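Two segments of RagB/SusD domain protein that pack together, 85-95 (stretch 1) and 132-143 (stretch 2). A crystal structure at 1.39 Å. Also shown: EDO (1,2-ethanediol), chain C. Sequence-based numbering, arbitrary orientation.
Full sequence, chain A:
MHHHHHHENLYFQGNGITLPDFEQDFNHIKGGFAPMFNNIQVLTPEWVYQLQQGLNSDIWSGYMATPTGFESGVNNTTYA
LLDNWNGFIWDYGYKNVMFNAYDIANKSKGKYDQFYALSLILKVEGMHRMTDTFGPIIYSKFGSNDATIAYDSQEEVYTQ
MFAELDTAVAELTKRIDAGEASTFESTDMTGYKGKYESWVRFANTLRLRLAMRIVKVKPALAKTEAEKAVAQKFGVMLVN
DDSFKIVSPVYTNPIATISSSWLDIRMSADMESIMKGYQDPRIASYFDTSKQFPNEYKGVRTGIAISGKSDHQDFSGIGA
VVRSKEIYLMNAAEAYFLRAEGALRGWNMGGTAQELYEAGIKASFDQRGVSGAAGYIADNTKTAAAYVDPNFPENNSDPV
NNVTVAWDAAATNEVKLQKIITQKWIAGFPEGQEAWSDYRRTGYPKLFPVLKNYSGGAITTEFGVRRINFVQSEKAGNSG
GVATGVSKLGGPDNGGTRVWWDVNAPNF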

# COMPACT_ATOMS: atom_id res chain seq x y z
N TRP A 85 -26.59 -2.90 -4.58
CA TRP A 85 -26.66 -1.77 -3.65
C TRP A 85 -25.65 -0.69 -4.00
O TRP A 85 -25.98 0.49 -4.10
CB TRP A 85 -26.37 -2.24 -2.22
CG TRP A 85 -27.43 -3.09 -1.58
CD1 TRP A 85 -28.57 -3.59 -2.16
CD2 TRP A 85 -27.44 -3.52 -0.22
NE1 TRP A 85 -29.29 -4.31 -1.22
CE2 TRP A 85 -28.62 -4.28 -0.03
CE3 TRP A 85 -26.58 -3.34 0.86
CZ2 TRP A 85 -28.94 -4.86 1.20
CZ3 TRP A 85 -26.90 -3.91 2.08
CH2 TRP A 85 -28.07 -4.66 2.24
N ASN A 86 -24.41 -1.12 -4.20
CA ASN A 86 -23.29 -0.18 -4.22
C ASN A 86 -23.15 0.60 -5.52
O ASN A 86 -22.52 1.66 -5.56
CB ASN A 86 -21.99 -0.92 -3.86
CG ASN A 86 -22.05 -1.52 -2.47
OD1 ASN A 86 -22.66 -0.94 -1.56
ND2 ASN A 86 -21.44 -2.68 -2.29
N GLY A 87 -23.76 0.11 -6.59
CA GLY A 87 -23.78 0.84 -7.84
C GLY A 87 -24.42 2.22 -7.72
O GLY A 87 -24.05 3.14 -8.44
N PHE A 88 -25.35 2.37 -6.79
CA PHE A 88 -26.01 3.65 -6.57
C PHE A 88 -25.04 4.78 -6.22
O PHE A 88 -25.26 5.93 -6.60
CB PHE A 88 -27.08 3.54 -5.48
CG PHE A 88 -28.37 2.94 -5.96
CD1 PHE A 88 -28.54 1.56 -6.01
CD2 PHE A 88 -29.41 3.76 -6.38
CE1 PHE A 88 -29.74 1.01 -6.47
CE2 PHE A 88 -30.61 3.22 -6.84
CZ PHE A 88 -30.77 1.84 -6.88
N ILE A 89 -23.96 4.44 -5.51
CA ILE A 89 -22.98 5.45 -5.11
C ILE A 89 -22.39 6.11 -6.35
O ILE A 89 -22.35 7.33 -6.48
CB ILE A 89 -21.83 4.81 -4.31
CG1 ILE A 89 -22.36 4.00 -3.12
CG2 ILE A 89 -20.83 5.88 -3.86
CD1 ILE A 89 -21.30 3.10 -2.48
N TRP A 90 -21.93 5.27 -7.28
CA TRP A 90 -21.30 5.75 -8.49
C TRP A 90 -22.32 6.46 -9.39
O TRP A 90 -22.09 7.57 -9.87
CB TRP A 90 -20.67 4.56 -9.22
CG TRP A 90 -19.89 4.90 -10.45
CD1 TRP A 90 -20.38 5.17 -11.70
CD2 TRP A 90 -18.46 4.96 -10.56
NE1 TRP A 90 -19.34 5.41 -12.58
CE2 TRP A 90 -18.15 5.29 -11.90
CE3 TRP A 90 -17.42 4.78 -9.65
CZ2 TRP A 90 -16.84 5.43 -12.35
CZ3 TRP A 90 -16.11 4.92 -10.10
CH2 TRP A 90 -15.84 5.25 -11.43
N ASP A 91 -23.45 5.80 -9.61
CA ASP A 91 -24.39 6.30 -10.61
C ASP A 91 -24.99 7.66 -10.21
O ASP A 91 -25.03 8.59 -11.02
CB ASP A 91 -25.46 5.25 -10.92
CG ASP A 91 -24.86 4.00 -11.58
OD1 ASP A 91 -23.82 4.13 -12.25
OD2 ASP A 91 -25.43 2.89 -11.42
N TYR A 92 -25.39 7.81 -8.94
CA TYR A 92 -25.94 9.09 -8.50
C TYR A 92 -24.88 10.19 -8.38
O TYR A 92 -25.14 11.34 -8.73
CB TYR A 92 -26.74 8.94 -7.19
CG TYR A 92 -28.17 8.55 -7.46
CD1 TYR A 92 -28.51 7.25 -7.82
CD2 TYR A 92 -29.19 9.50 -7.40
CE1 TYR A 92 -29.82 6.90 -8.09
CE2 TYR A 92 -30.50 9.15 -7.67
CZ TYR A 92 -30.80 7.85 -8.01
OH TYR A 92 -32.11 7.49 -8.28
N GLY A 93 -23.68 9.83 -7.93
CA GLY A 93 -22.60 10.80 -7.83
C GLY A 93 -22.18 11.36 -9.18
O GLY A 93 -22.01 12.56 -9.34
N TYR A 94 -22.00 10.48 -10.16
CA TYR A 94 -21.57 10.95 -11.46
C TYR A 94 -22.66 11.72 -12.21
O TYR A 94 -22.38 12.72 -12.87
CB TYR A 94 -21.01 9.80 -12.32
CG TYR A 94 -19.55 9.56 -12.01
CD1 TYR A 94 -19.16 8.62 -11.07
CD2 TYR A 94 -18.57 10.33 -12.62
CE1 TYR A 94 -17.82 8.42 -10.77
CE2 TYR A 94 -17.22 10.15 -12.32
CZ TYR A 94 -16.86 9.19 -11.40
OH TYR A 94 -15.53 8.99 -11.08
N LYS A 95 -23.91 11.27 -12.07
CA LYS A 95 -25.00 11.91 -12.78
C LYS A 95 -25.28 13.32 -12.26
O LYS A 95 -25.62 14.22 -13.03
CB LYS A 95 -26.26 11.06 -12.68
CG LYS A 95 -27.48 11.63 -13.39
CD LYS A 95 -27.44 11.34 -14.88
CE LYS A 95 -28.64 11.94 -15.59
NZ LYS A 95 -28.62 11.61 -17.05
N ASP A 132 -12.40 8.09 -2.36
CA ASP A 132 -12.16 7.44 -1.07
C ASP A 132 -12.90 6.12 -0.94
O ASP A 132 -12.52 5.26 -0.14
CB ASP A 132 -12.52 8.37 0.07
CG ASP A 132 -11.53 9.50 0.24
OD1 ASP A 132 -10.45 9.49 -0.39
OD2 ASP A 132 -11.85 10.41 1.04
N THR A 133 -13.96 5.94 -1.74
CA THR A 133 -14.74 4.71 -1.72
C THR A 133 -14.19 3.65 -2.68
O THR A 133 -14.08 2.49 -2.31
CB THR A 133 -16.22 5.02 -2.04
OG1 THR A 133 -16.74 5.87 -1.00
CG2 THR A 133 -17.06 3.77 -2.10
N PHE A 134 -13.82 4.06 -3.90
CA PHE A 134 -13.45 3.11 -4.95
C PHE A 134 -11.95 3.02 -5.24
O PHE A 134 -11.49 2.00 -5.77
CB PHE A 134 -14.20 3.45 -6.25
CG PHE A 134 -15.69 3.24 -6.16
CD1 PHE A 134 -16.23 1.97 -6.28
CD2 PHE A 134 -16.55 4.31 -5.92
CE1 PHE A 134 -17.59 1.76 -6.16
CE2 PHE A 134 -17.91 4.11 -5.80
CZ PHE A 134 -18.43 2.84 -5.92
N GLY A 135 -11.20 4.08 -4.93
CA GLY A 135 -9.81 4.18 -5.33
C GLY A 135 -9.70 4.92 -6.66
O GLY A 135 -10.07 6.09 -6.75
N PRO A 136 -9.21 4.25 -7.71
CA PRO A 136 -9.24 4.89 -9.03
C PRO A 136 -10.68 5.26 -9.41
O PRO A 136 -11.61 4.50 -9.11
CB PRO A 136 -8.70 3.80 -9.97
CG PRO A 136 -7.88 2.90 -9.06
CD PRO A 136 -8.63 2.90 -7.76
N ILE A 137 -10.85 6.43 -10.02
CA ILE A 137 -12.18 6.84 -10.51
C ILE A 137 -12.02 7.60 -11.82
O ILE A 137 -10.91 7.98 -12.20
CB ILE A 137 -12.93 7.75 -9.49
CG1 ILE A 137 -12.17 9.07 -9.27
CG2 ILE A 137 -13.18 7.00 -8.18
CD1 ILE A 137 -13.01 10.14 -8.56
N ILE A 138 -13.13 7.82 -12.52
CA ILE A 138 -13.13 8.71 -13.66
C ILE A 138 -13.04 10.16 -13.16
O ILE A 138 -13.82 10.58 -12.31
CB ILE A 138 -14.38 8.51 -14.54
CG1 ILE A 138 -14.34 7.12 -15.17
CG2 ILE A 138 -14.44 9.59 -15.61
CD1 ILE A 138 -15.63 6.72 -15.88
N TYR A 139 -12.07 10.91 -13.66
CA TYR A 139 -11.93 12.29 -13.23
C TYR A 139 -11.48 13.15 -14.41
O TYR A 139 -12.31 13.84 -15.01
CB TYR A 139 -11.03 12.41 -11.98
CG TYR A 139 -11.34 13.60 -11.10
CD1 TYR A 139 -12.54 13.67 -10.39
CD2 TYR A 139 -10.44 14.65 -10.97
CE1 TYR A 139 -12.83 14.76 -9.58
CE2 TYR A 139 -10.74 15.76 -10.16
CZ TYR A 139 -11.93 15.80 -9.47
OH TYR A 139 -12.25 16.87 -8.67
N SER A 140 -10.21 13.07 -14.80
CA SER A 140 -9.71 13.90 -15.90
C SER A 140 -10.42 13.63 -17.23
O SER A 140 -10.55 14.54 -18.06
CB SER A 140 -8.19 13.76 -16.06
OG SER A 140 -7.81 12.49 -16.58
N LYS A 141 -10.87 12.40 -17.45
CA LYS A 141 -11.43 12.01 -18.74
C LYS A 141 -12.96 12.07 -18.76
O LYS A 141 -13.58 11.64 -19.73
CB LYS A 141 -10.97 10.60 -19.13
CG LYS A 141 -9.46 10.43 -19.25
CD LYS A 141 -8.87 11.42 -20.24
CE LYS A 141 -7.36 11.23 -20.36
NZ LYS A 141 -6.69 11.39 -19.04
N PHE A 142 -13.57 12.61 -17.71
CA PHE A 142 -15.03 12.70 -17.69
C PHE A 142 -15.55 13.45 -18.91
O PHE A 142 -14.98 14.47 -19.30
CB PHE A 142 -15.54 13.38 -16.41
CG PHE A 142 -17.04 13.42 -16.34
CD1 PHE A 142 -17.76 12.33 -15.88
CD2 PHE A 142 -17.74 14.54 -16.77
CE1 PHE A 142 -19.14 12.36 -15.83
CE2 PHE A 142 -19.13 14.57 -16.73
CZ PHE A 142 -19.83 13.48 -16.25
N GLY A 143 -16.62 12.92 -19.51
CA GLY A 143 -17.25 13.57 -20.65
C GLY A 143 -16.66 13.16 -21.99
O GLY A 143 -17.10 13.64 -23.04
C1 EDO C . -33.16 4.94 -9.32
O1 EDO C . -33.20 6.13 -10.11
C2 EDO C . -32.83 3.76 -10.22
O2 EDO C . -31.62 4.02 -10.94

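The apolar centre of the contact is an aromatic pair. The edge of W90 meets the face of F134: the six-membered ring of W90 and the ring of F134 have centroids 5.4 Å apart and planes at 85°, and W90 CE3 lies 3.9 Å from F134 CD2. The CA-to-CB bond of W90 points sideways to the second stretch, but chi1 of -176° (t) brings the end of its indole nearer. A broad, flat side chain suits this position, because the same ring also reaches two isoleucines: W90 CZ3 is 4.1 Å from I137 CG2, and W90 CZ2 is 3.9 Å from I138 CD1.

Immediately before W90, I89 has its CA-to-CB bond toward the second stretch and places CG2 3.9 Å from F134 CE2, at the edge of that ring. Its CD1 is 4.3 Å from T133 CG2, so the threonine offers a methyl to this contact while its OG1 is hydrogen-bonded elsewhere in the structure. Beyond F134, the chain leaves the helix at G135, where phi is 93°; a CB there would clash with P136 CD at 2.4 Å, which explains the glycine.

Farther along the helix, Y94 combines apolar and polar contact and has 96 Å² covered, the largest share of any residue in the 451 Å² interface. Its CD2 lies 3.8 Å from F142 CE1, and its CE2 is 4.0 Å from I138 CB. F142 is the last residue of a type I turn from Y139, closed by a hydrogen bond from F142 N to Y139 O of 3.2 Å.

At the polar edge, Y94 OH donates a hydrogen bond to I138 O at 2.6 Å. The acceptor lies near the plane of the tyrosine ring, and the phenol is long enough to bring its hydroxyl to the loop backbone while its ring stays among apolar neighbours.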